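Side-chain contacts in ORF10 (Moritella marina, PDB 6RIW), which forms the ketosynthase-chain length factor didomain of a polyunsaturated fatty acid synthase and probably condenses carrier-bound acyl groups during chain extension: residues 124-127 with 128-131; 487-490 with 491-495; 594-597 with 598-602; 957-960 with 961-965. All blocks are in the same frame, centred on the assembly; numbering follows the deposited sequence.

How the contacts relate
The four contacts are local, each folding neighbouring side chains together at a helix end, a helix junction or a turn. Contact 1 belongs to the first ketosynthase half, contacts 2 and 3 to the second, ketosynthase-like half, and contact 4 to the loop that follows helix 929-934. Contacts 1 and 3 are the nearest pair: their centres are about 17 Å apart and their nearest atoms about 7 Å. Helices 129-148 and 589-595 link them, and Tyr158 touches residues of both. Contacts 2 and 3, though in the same half, lie furthest apart, about 48 Å between centres. Contact 4 lies about 23 Å from contact 1, centre to centre. All four are remote from the magnesium site at Met1 and Lys286.

Contact 1 (124-127 with 128-131); sequences FPTK and SSNQ
Thr126 and Ser129 grip each other through two reciprocal bonds between side chain and backbone. Thr126 OG1 accepts a nearly straight bond from Ser129 N (3.0 Å, 165° at the hydrogen), and Ser129 OG in turn accepts from Thr126 N at 2.9 Å. A second, weak bond reaches Thr126 OG1 from Ser128 N at 3.4 Å. Both hydroxyls sit between their own backbone N and carbonyl carbon (chi1 68° in Thr126, 72° in Ser129), which turns each oxygen toward the other residue's amide. This is a capping box: it closes the start of helix 129-148, whose first amides have no preceding helical turn to supply acceptors. Threonine and serine suit these places because a short hydroxyl side chain reaches a neighbouring N-H without a long arm.

Beside the box, Asn130 N makes a weak bond to Thr126 O at 3.3 Å, while Asn130 OD1 rests against Pro125 CB at 3.6 Å. Two waters donate to Lys127 O; water 1 accepts from Asn130 ND2 (3.1 Å) and water 2 from Gln131 NE2 (3.0 Å), which also bonds to Ala160 O. Further out, His589 bonds to Ser129 OG and Asp227 to Asn130 ND2, second partners that hold these groups. The bent Lys127 chain carries its ammonium to a salt bridge with Asp88, and Ser128 OG pairs with Asp87.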
loop_
_atom_site.group_PDB
_atom_site.type_symbol
_atom_site.label_atom_id
_atom_site.label_comp_id
_atom_site.label_asym_id
_atom_site.label_seq_id
_atom_site.Cartn_x
_atom_site.Cartn_y
_atom_site.Cartn_z
ATOM N N PHE A 124 3.402 -4.073 -3.776
ATOM C CA PHE A 124 4.077 -5.209 -4.405
ATOM C C PHE A 124 5.511 -4.857 -4.773
ATOM O O PHE A 124 5.820 -3.690 -5.021
ATOM C CB PHE A 124 3.385 -5.601 -5.708
ATOM C CG PHE A 124 2.052 -6.287 -5.551
ATOM C CD1 PHE A 124 1.589 -6.707 -4.323
ATOM C CD2 PHE A 124 1.279 -6.512 -6.683
ATOM C CE1 PHE A 124 0.365 -7.347 -4.223
ATOM C CE2 PHE A 124 0.059 -7.152 -6.596
ATOM C CZ PHE A 124 -0.394 -7.576 -5.354
ATOM N N PRO A 125 6.383 -5.853 -4.923
ATOM C CA PRO A 125 7.714 -5.598 -5.497
ATOM C C PRO A 125 7.591 -4.869 -6.829
ATOM O O PRO A 125 6.643 -5.084 -7.584
ATOM C CB PRO A 125 8.297 -6.997 -5.693
ATOM C CG PRO A 125 7.595 -7.857 -4.590
ATOM C CD PRO A 125 6.194 -7.252 -4.496
ATOM N N THR A 126 8.579 -4.032 -7.120
ATOM C CA THR A 126 8.668 -3.358 -8.408
ATOM C C THR A 126 9.865 -3.895 -9.175
ATOM O O THR A 126 10.685 -4.663 -8.656
ATOM C CB THR A 126 8.798 -1.839 -8.257
ATOM O OG1 THR A 126 10.069 -1.526 -7.676
ATOM C CG2 THR A 126 7.650 -1.245 -7.403
ATOM N N LYS A 127 9.986 -3.465 -10.436
ATOM C CA LYS A 127 11.123 -3.936 -11.216
ATOM C C LYS A 127 12.438 -3.467 -10.602
ATOM O O LYS A 127 13.437 -4.195 -10.657
ATOM C CB LYS A 127 10.988 -3.473 -12.673
ATOM C CG LYS A 127 9.718 -3.995 -13.358
ATOM C CD LYS A 127 9.734 -3.648 -14.870
ATOM C CE LYS A 127 9.630 -2.125 -15.071
ATOM N NZ LYS A 127 8.312 -1.527 -14.606
ATOM N N SER A 128 12.431 -2.308 -9.929
ATOM C CA SER A 128 13.641 -1.794 -9.300
ATOM C C SER A 128 13.869 -2.366 -7.905
ATOM O O SER A 128 15.016 -2.623 -7.530
ATOM C CB SER A 128 13.593 -0.264 -9.220
ATOM O OG SER A 128 13.495 0.296 -10.525
ATOM N N SER A 129 12.817 -2.528 -7.100
ATOM C CA SER A 129 13.052 -3.025 -5.734
ATOM C C SER A 129 13.674 -4.425 -5.744
ATOM O O SER A 129 14.495 -4.746 -4.872
ATOM C CB SER A 129 11.753 -2.980 -4.913
ATOM O OG SER A 129 10.811 -3.967 -5.308
ATOM N N ASN A 130 13.337 -5.247 -6.751
ATOM C CA ASN A 130 13.951 -6.565 -6.917
ATOM C C ASN A 130 15.469 -6.484 -6.891
ATOM O O ASN A 130 16.136 -7.349 -6.310
ATOM C CB ASN A 130 13.528 -7.204 -8.251
ATOM C CG ASN A 130 12.095 -7.673 -8.286
ATOM O OD1 ASN A 130 11.449 -7.875 -7.257
ATOM N ND2 ASN A 130 11.583 -7.860 -9.501
ATOM N N GLN A 131 16.038 -5.450 -7.523
ATOM C CA GLN A 131 17.491 -5.374 -7.649
ATOM C C GLN A 131 18.174 -5.255 -6.296
ATOM O O GLN A 131 19.341 -5.645 -6.154
ATOM C CB GLN A 131 17.899 -4.176 -8.524
ATOM C CG GLN A 131 17.451 -4.239 -9.977
ATOM C CD GLN A 131 18.467 -4.953 -10.866
ATOM O OE1 GLN A 131 19.501 -5.427 -10.391
ATOM N NE2 GLN A 131 18.164 -5.040 -12.166
HETATM O O HOH W 1 13.672 -6.695 -11.545
HETATM O O HOH W 2 15.491 -3.731 -12.764
#

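Contact 2 (487-490 with 491-495); sequences FKTL and LNNNQ
Phe487 and Leu491, one turn apart, pack where helix 484-492 comes to its end in a Schellman motif, in the second ketosynthase-like half of the chain. The backbone bonds define that ending. Asn493 N still reaches Thr489 O in the ordinary helical way, but Gln495 N then bonds back to Leu490 O (3.0 Å) and Asn494 N to Leu491 O (3.1 Å). Asn494 makes the reversal with a positive phi of 47°, a conformation asparagine tolerates better than most residues with a side chain.

There are two apolar contacts. Leu491 CD1 stands over the middle of the Phe487 ring, 3.8 Å from its centroid and only 9° off the normal, a CH-pi contact. The ring is placed for it with CG anti to the backbone N (chi1 -166°), and it also reaches Ile847 and Leu851 of helix 841-854. An alanine at Phe487 is likely to leave Leu491 CD1 without the flat surface it rests on and to open a gap towards helix 841-854. Leu490 closes the motif itself: its CD1 touches Gln495 CB at 3.6 Å, so that the aliphatic part of the glutamine supplies the usual hydrophobic contact across the Schellman motif, with the two side chains crossing obliquely.

Polar side chains border the solvent-facing flank. Asn492 ND2 bonds to Gln855 and lies 3.9 Å from the aliphatic Lys488 CG. Thr489 and Asn493 run side by side in the same direction, with Thr489 CG2 3.4 Å from Asn493 ND2.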
loop_
_atom_site.group_PDB
_atom_site.type_symbol
_atom_site.label_atom_id
_atom_site.label_comp_id
_atom_site.label_asym_id
_atom_site.label_seq_id
_atom_site.Cartn_x
_atom_site.Cartn_y
_atom_site.Cartn_z
ATOM N N PHE A 487 3.594 -5.883 27.474
ATOM C CA PHE A 487 4.205 -4.610 27.104
ATOM C C PHE A 487 4.120 -3.611 28.258
ATOM O O PHE A 487 5.080 -2.887 28.544
ATOM C CB PHE A 487 3.488 -4.080 25.854
ATOM C CG PHE A 487 4.196 -2.936 25.125
ATOM C CD1 PHE A 487 5.572 -2.924 24.940
ATOM C CD2 PHE A 487 3.442 -1.908 24.583
ATOM C CE1 PHE A 487 6.185 -1.893 24.248
ATOM C CE2 PHE A 487 4.042 -0.854 23.892
ATOM C CZ PHE A 487 5.419 -0.845 23.724
ATOM N N LYS A 488 2.963 -3.538 28.912
ATOM C CA LYS A 488 2.812 -2.611 30.035
ATOM C C LYS A 488 3.847 -2.904 31.117
ATOM O O LYS A 488 4.526 -2.000 31.615
ATOM C CB LYS A 488 1.389 -2.722 30.584
ATOM C CG LYS A 488 1.025 -1.671 31.648
ATOM C CD LYS A 488 -0.418 -1.919 32.153
ATOM C CE LYS A 488 -0.777 -0.987 33.312
ATOM N NZ LYS A 488 -2.184 -1.202 33.767
ATOM N N THR A 489 3.988 -4.174 31.474
ATOM C CA THR A 489 4.962 -4.574 32.494
ATOM C C THR A 489 6.387 -4.276 32.054
ATOM O O THR A 489 7.199 -3.756 32.830
ATOM C CB THR A 489 4.807 -6.059 32.771
ATOM O OG1 THR A 489 3.502 -6.288 33.303
ATOM C CG2 THR A 489 5.866 -6.542 33.749
ATOM N N LEU A 490 6.713 -4.615 30.806
ATOM C CA LEU A 490 8.021 -4.279 30.260
ATOM C C LEU A 490 8.336 -2.796 30.428
ATOM O O LEU A 490 9.428 -2.426 30.877
ATOM C CB LEU A 490 8.059 -4.692 28.779
ATOM C CG LEU A 490 9.398 -4.511 28.063
ATOM C CD1 LEU A 490 10.230 -5.760 28.232
ATOM C CD2 LEU A 490 9.160 -4.231 26.574
ATOM N N LEU A 491 7.404 -1.918 30.033
ATOM C CA LEU A 491 7.685 -0.488 30.074
ATOM C C LEU A 491 7.829 0.004 31.507
ATOM O O LEU A 491 8.704 0.827 31.805
ATOM C CB LEU A 491 6.564 0.276 29.367
ATOM C CG LEU A 491 6.459 -0.049 27.887
ATOM C CD1 LEU A 491 5.150 0.564 27.322
ATOM C CD2 LEU A 491 7.683 0.511 27.187
ATOM N N ASN A 492 6.979 -0.491 32.401
ATOM C CA ASN A 492 7.016 -0.011 33.781
ATOM C C ASN A 492 8.306 -0.419 34.474
ATOM O O ASN A 492 8.798 0.318 35.334
ATOM C CB ASN A 492 5.805 -0.526 34.548
ATOM C CG ASN A 492 4.552 0.273 34.240
ATOM O OD1 ASN A 492 4.640 1.424 33.835
ATOM N ND2 ASN A 492 3.387 -0.332 34.421
ATOM N N ASN A 493 8.872 -1.561 34.095
ATOM C CA ASN A 493 10.140 -2.037 34.624
ATOM C C ASN A 493 11.348 -1.548 33.837
ATOM O O ASN A 493 12.469 -1.932 34.170
ATOM C CB ASN A 493 10.141 -3.562 34.649
ATOM C CG ASN A 493 9.046 -4.120 35.510
ATOM O OD1 ASN A 493 8.579 -3.458 36.425
ATOM N ND2 ASN A 493 8.631 -5.352 35.227
ATOM N N ASN A 494 11.140 -0.716 32.816
ATOM C CA ASN A 494 12.185 -0.248 31.906
ATOM C C ASN A 494 13.065 -1.404 31.422
ATOM O O ASN A 494 14.293 -1.316 31.394
ATOM C CB ASN A 494 13.035 0.867 32.524
ATOM C CG ASN A 494 13.748 1.710 31.465
ATOM O OD1 ASN A 494 13.266 1.877 30.316
ATOM N ND2 ASN A 494 14.910 2.234 31.832
ATOM N N GLN A 495 12.422 -2.494 31.028
ATOM C CA GLN A 495 13.124 -3.598 30.392
ATOM C C GLN A 495 13.049 -3.488 28.868
ATOM O O GLN A 495 12.344 -2.641 28.311
ATOM C CB GLN A 495 12.540 -4.922 30.866
ATOM C CG GLN A 495 12.781 -5.126 32.362
ATOM C CD GLN A 495 11.971 -6.258 32.919
ATOM O OE1 GLN A 495 10.800 -6.443 32.553
ATOM N NE2 GLN A 495 12.586 -7.044 33.800
#

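Contact 3 (594-597 with 598-602); sequences RVNL and TTQIE
Gln600 comes back over Asn596 because its CG is anti to its carbonyl carbon (chi1 -73°) and the chain runs on extended. Asn596 meets it at the unusual chi1 of -145°, and the two amides cross at about a right angle, their planes 85° apart. Gln600 OE1 makes the contact: it lies close to Asn596 O (3.3 Å) without a bond, both being acceptors, and touches Asn596 CB at 3.4 Å and Leu597 CD2 at 3.7 Å. The other end of the amide, NE2, bonds to Thr156 O. Replacing Gln600 by alanine would probably leave Thr156 O without this donor and strip the cover from Asn596 CB and Leu597 CD2.

Asn596 spends its own amide on other partners: OD1 pairs with Arg592, while ND2 makes a weak 3.3 Å bond to water 3, which also binds Thr599 OG1 at 2.8 Å. Thr599 OG1 is further tied to Tyr48. Leucine and isoleucine suit the buried flank, where Leu597 CB packs against Ile601 CG1 and His138 of helix 129-148 touches Leu597.

On the backbone, Thr598 N bonds to Val595 O at 3.2 Å, three residues back and well out of the carbonyl plane, whereas Gln600 N to Asn596 O (3.1 Å) and Ile601 N to Leu597 O (2.8 Å) are ordinary helical bonds. Such a change is that of a helix-to-helix junction: helix 589-595 is followed closely by helix 597-608, against elements of the first ketosynthase half.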
loop_
_atom_site.group_PDB
_atom_site.type_symbol
_atom_site.label_atom_id
_atom_site.label_comp_id
_atom_site.label_asym_id
_atom_site.label_seq_id
_atom_site.Cartn_x
_atom_site.Cartn_y
_atom_site.Cartn_z
ATOM N N ARG A 594 12.541 -17.277 -5.796
ATOM C CA ARG A 594 12.370 -18.684 -6.168
ATOM C C ARG A 594 12.093 -18.846 -7.664
ATOM O O ARG A 594 12.768 -19.613 -8.367
ATOM C CB ARG A 594 11.227 -19.284 -5.341
ATOM C CG ARG A 594 10.711 -20.641 -5.837
ATOM C CD ARG A 594 9.249 -20.941 -5.469
ATOM N NE ARG A 594 8.800 -22.050 -6.314
ATOM C CZ ARG A 594 8.948 -23.337 -6.015
ATOM N NH1 ARG A 594 9.484 -23.690 -4.861
ATOM N NH2 ARG A 594 8.556 -24.271 -6.882
ATOM N N VAL A 595 11.106 -18.130 -8.169
ATOM C CA VAL A 595 10.587 -18.391 -9.514
ATOM C C VAL A 595 11.670 -18.183 -10.568
ATOM O O VAL A 595 11.796 -18.964 -11.526
ATOM C CB VAL A 595 9.362 -17.501 -9.774
ATOM C CG1 VAL A 595 9.049 -17.441 -11.243
ATOM C CG2 VAL A 595 8.159 -18.006 -8.948
ATOM N N ASN A 596 12.499 -17.161 -10.383
ATOM C CA ASN A 596 13.463 -16.777 -11.415
ATOM C C ASN A 596 14.591 -17.793 -11.564
ATOM O O ASN A 596 15.296 -17.782 -12.586
ATOM C CB ASN A 596 14.019 -15.393 -11.083
ATOM C CG ASN A 596 14.308 -14.563 -12.311
ATOM O OD1 ASN A 596 13.894 -13.404 -12.394
ATOM N ND2 ASN A 596 15.076 -15.128 -13.256
ATOM N N LEU A 597 14.762 -18.692 -10.592
ATOM C CA LEU A 597 15.813 -19.692 -10.721
ATOM C C LEU A 597 15.591 -20.604 -11.932
ATOM O O LEU A 597 16.540 -21.253 -12.362
ATOM C CB LEU A 597 15.931 -20.517 -9.436
ATOM C CG LEU A 597 16.477 -19.712 -8.247
ATOM C CD1 LEU A 597 16.372 -20.536 -6.946
ATOM C CD2 LEU A 597 17.907 -19.337 -8.500
ATOM N N THR A 598 14.364 -20.663 -12.470
ATOM C CA THR A 598 14.087 -21.347 -13.743
ATOM C C THR A 598 15.108 -20.996 -14.826
ATOM O O THR A 598 15.745 -21.874 -15.422
ATOM C CB THR A 598 12.680 -20.983 -14.236
ATOM O OG1 THR A 598 11.706 -21.575 -13.370
ATOM C CG2 THR A 598 12.453 -21.493 -15.665
ATOM N N THR A 599 15.255 -19.714 -15.121
ATOM C CA THR A 599 16.193 -19.344 -16.168
ATOM C C THR A 599 17.585 -19.125 -15.623
ATOM O O THR A 599 18.562 -19.304 -16.360
ATOM C CB THR A 599 15.716 -18.086 -16.908
ATOM O OG1 THR A 599 15.369 -17.064 -15.963
ATOM C CG2 THR A 599 14.498 -18.412 -17.770
ATOM N N GLN A 600 17.717 -18.767 -14.341
ATOM C CA GLN A 600 19.059 -18.623 -13.781
ATOM C C GLN A 600 19.820 -19.945 -13.807
ATOM O O GLN A 600 21.004 -19.973 -14.169
ATOM C CB GLN A 600 18.997 -18.093 -12.354
ATOM C CG GLN A 600 18.625 -16.641 -12.303
ATOM C CD GLN A 600 18.386 -16.216 -10.892
ATOM O OE1 GLN A 600 17.241 -16.239 -10.427
ATOM N NE2 GLN A 600 19.468 -15.863 -10.177
ATOM N N ILE A 601 19.163 -21.048 -13.434
ATOM C CA ILE A 601 19.860 -22.337 -13.409
ATOM C C ILE A 601 20.072 -22.846 -14.832
ATOM O O ILE A 601 21.137 -23.374 -15.163
ATOM C CB ILE A 601 19.084 -23.368 -12.565
ATOM C CG1 ILE A 601 18.959 -22.912 -11.105
ATOM C CG2 ILE A 601 19.769 -24.727 -12.642
ATOM C CD1 ILE A 601 20.212 -23.050 -10.319
ATOM N N GLU A 602 19.071 -22.689 -15.695
ATOM C CA GLU A 602 19.259 -23.095 -17.090
ATOM C C GLU A 602 20.451 -22.374 -17.711
ATOM O O GLU A 602 21.322 -23.006 -18.330
ATOM C CB GLU A 602 17.988 -22.845 -17.904
ATOM C CG GLU A 602 18.128 -23.273 -19.363
ATOM C CD GLU A 602 16.870 -23.027 -20.189
ATOM O OE1 GLU A 602 16.239 -21.949 -20.060
ATOM O OE2 GLU A 602 16.521 -23.920 -20.992
HETATM O O HOH W 3 17.456 -15.208 -15.529
#

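Contact 4 (957-960 with 961-965); sequences GISA and HATNE
Ser959 and Glu965 face each other across a tight bend of the chain. Glu965 stretches its side chain straight out, CG anti to the backbone N (chi1 -176°), and the extended chain brings OE1 against Ser959 OG, which lies between its own N and carbonyl carbon (chi1 61°). The modelled separation of Ser959 OG and Glu965 OE1, 2.4 Å, is very short for a hydrogen bond, and its exact length is doubtful. Water 4 joins the same two residues, accepting from Ser959 N and donating to Glu965 OE1 at 2.6 Å.

Thr963 also turns toward 957-960, onto the main chain of Ala960. Its OG1, at a chi1 of 71°, donates to Ala960 O at 2.8 Å, nearly in line with the C=O bond. The same oxygen accepts from Thr963 N at 3.1 Å, a donor well above the carbonyl plane, and from water 5. Threonine suits the spot because its hydroxyl and its own N-H thus hold one oxygen together, at the start of the short 3-10 turn 961-963. The weak bond from Glu965 N to Thr963 OG1 (3.3 Å) has the form of an ST turn. His961 touches Tyr174 and Gln181 of helix 174-183, with its NE2 bonded to Arg873 O.

The proton that water 4 gives to OE1 is consistent with an ionised Glu965, a carboxylate anchored to the turn at the protein surface.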
loop_
_atom_site.group_PDB
_atom_site.type_symbol
_atom_site.label_atom_id
_atom_site.label_comp_id
_atom_site.label_asym_id
_atom_site.label_seq_id
_atom_site.Cartn_x
_atom_site.Cartn_y
_atom_site.Cartn_z
ATOM N N GLY A 957 25.066 4.736 2.028
ATOM C CA GLY A 957 25.340 6.054 2.589
ATOM C C GLY A 957 24.383 7.139 2.150
ATOM O O GLY A 957 24.823 8.260 1.856
ATOM N N ILE A 958 23.082 6.838 2.094
ATOM C CA ILE A 958 22.108 7.807 1.603
ATOM C C ILE A 958 21.950 8.908 2.636
ATOM O O ILE A 958 21.762 8.639 3.825
ATOM C CB ILE A 958 20.751 7.140 1.324
ATOM C CG1 ILE A 958 20.893 5.994 0.317
ATOM C CG2 ILE A 958 19.741 8.175 0.816
ATOM C CD1 ILE A 958 21.459 6.400 -1.042
ATOM N N SER A 959 22.009 10.155 2.187
ATOM C CA SER A 959 21.885 11.270 3.115
ATOM C C SER A 959 20.432 11.458 3.547
ATOM O O SER A 959 19.484 11.148 2.813
ATOM C CB SER A 959 22.382 12.555 2.464
ATOM O OG SER A 959 21.577 12.807 1.317
ATOM N N ALA A 960 20.261 11.989 4.751
ATOM C CA ALA A 960 18.920 12.178 5.283
ATOM C C ALA A 960 18.225 13.353 4.608
ATOM O O ALA A 960 18.852 14.213 3.988
ATOM C CB ALA A 960 18.966 12.418 6.790
ATOM N N HIS A 961 16.903 13.409 4.768
ATOM C CA HIS A 961 16.144 14.477 4.128
ATOM C C HIS A 961 16.621 15.852 4.579
ATOM O O HIS A 961 16.650 16.799 3.780
ATOM C CB HIS A 961 14.657 14.318 4.438
ATOM C CG HIS A 961 13.986 13.315 3.565
ATOM N ND1 HIS A 961 14.133 13.306 2.192
ATOM C CD2 HIS A 961 13.180 12.270 3.873
ATOM C CE1 HIS A 961 13.430 12.304 1.690
ATOM N NE2 HIS A 961 12.847 11.659 2.689
ATOM N N ALA A 962 16.991 15.972 5.853
ATOM C CA ALA A 962 17.396 17.259 6.418
ATOM C C ALA A 962 18.616 17.861 5.724
ATOM O O ALA A 962 18.843 19.075 5.841
ATOM C CB ALA A 962 17.691 17.087 7.909
ATOM N N THR A 963 19.424 17.043 5.033
ATOM C CA THR A 963 20.578 17.557 4.299
ATOM C C THR A 963 20.195 18.288 3.020
ATOM O O THR A 963 21.048 18.977 2.444
ATOM C CB THR A 963 21.540 16.439 3.907
ATOM O OG1 THR A 963 20.931 15.644 2.886
ATOM C CG2 THR A 963 21.897 15.593 5.097
ATOM N N ASN A 964 18.963 18.117 2.520
ATOM C CA ASN A 964 18.546 18.798 1.291
ATOM C C ASN A 964 19.438 18.441 0.100
ATOM O O ASN A 964 19.566 19.223 -0.845
ATOM C CB ASN A 964 18.520 20.326 1.481
ATOM C CG ASN A 964 17.553 20.766 2.560
ATOM O OD1 ASN A 964 17.881 21.621 3.399
ATOM N ND2 ASN A 964 16.353 20.186 2.554
ATOM N N GLU A 965 20.042 17.249 0.114
ATOM C CA GLU A 965 21.061 16.933 -0.882
ATOM C C GLU A 965 20.533 17.062 -2.308
ATOM O O GLU A 965 21.259 17.507 -3.204
ATOM C CB GLU A 965 21.631 15.533 -0.670
ATOM C CG GLU A 965 22.776 15.270 -1.658
ATOM C CD GLU A 965 23.440 13.922 -1.495
ATOM O OE1 GLU A 965 22.949 13.105 -0.685
ATOM O OE2 GLU A 965 24.458 13.683 -2.193
HETATM O O HOH W 4 22.771 10.527 -0.624
HETATM O O HOH W 5 18.734 14.453 1.071
#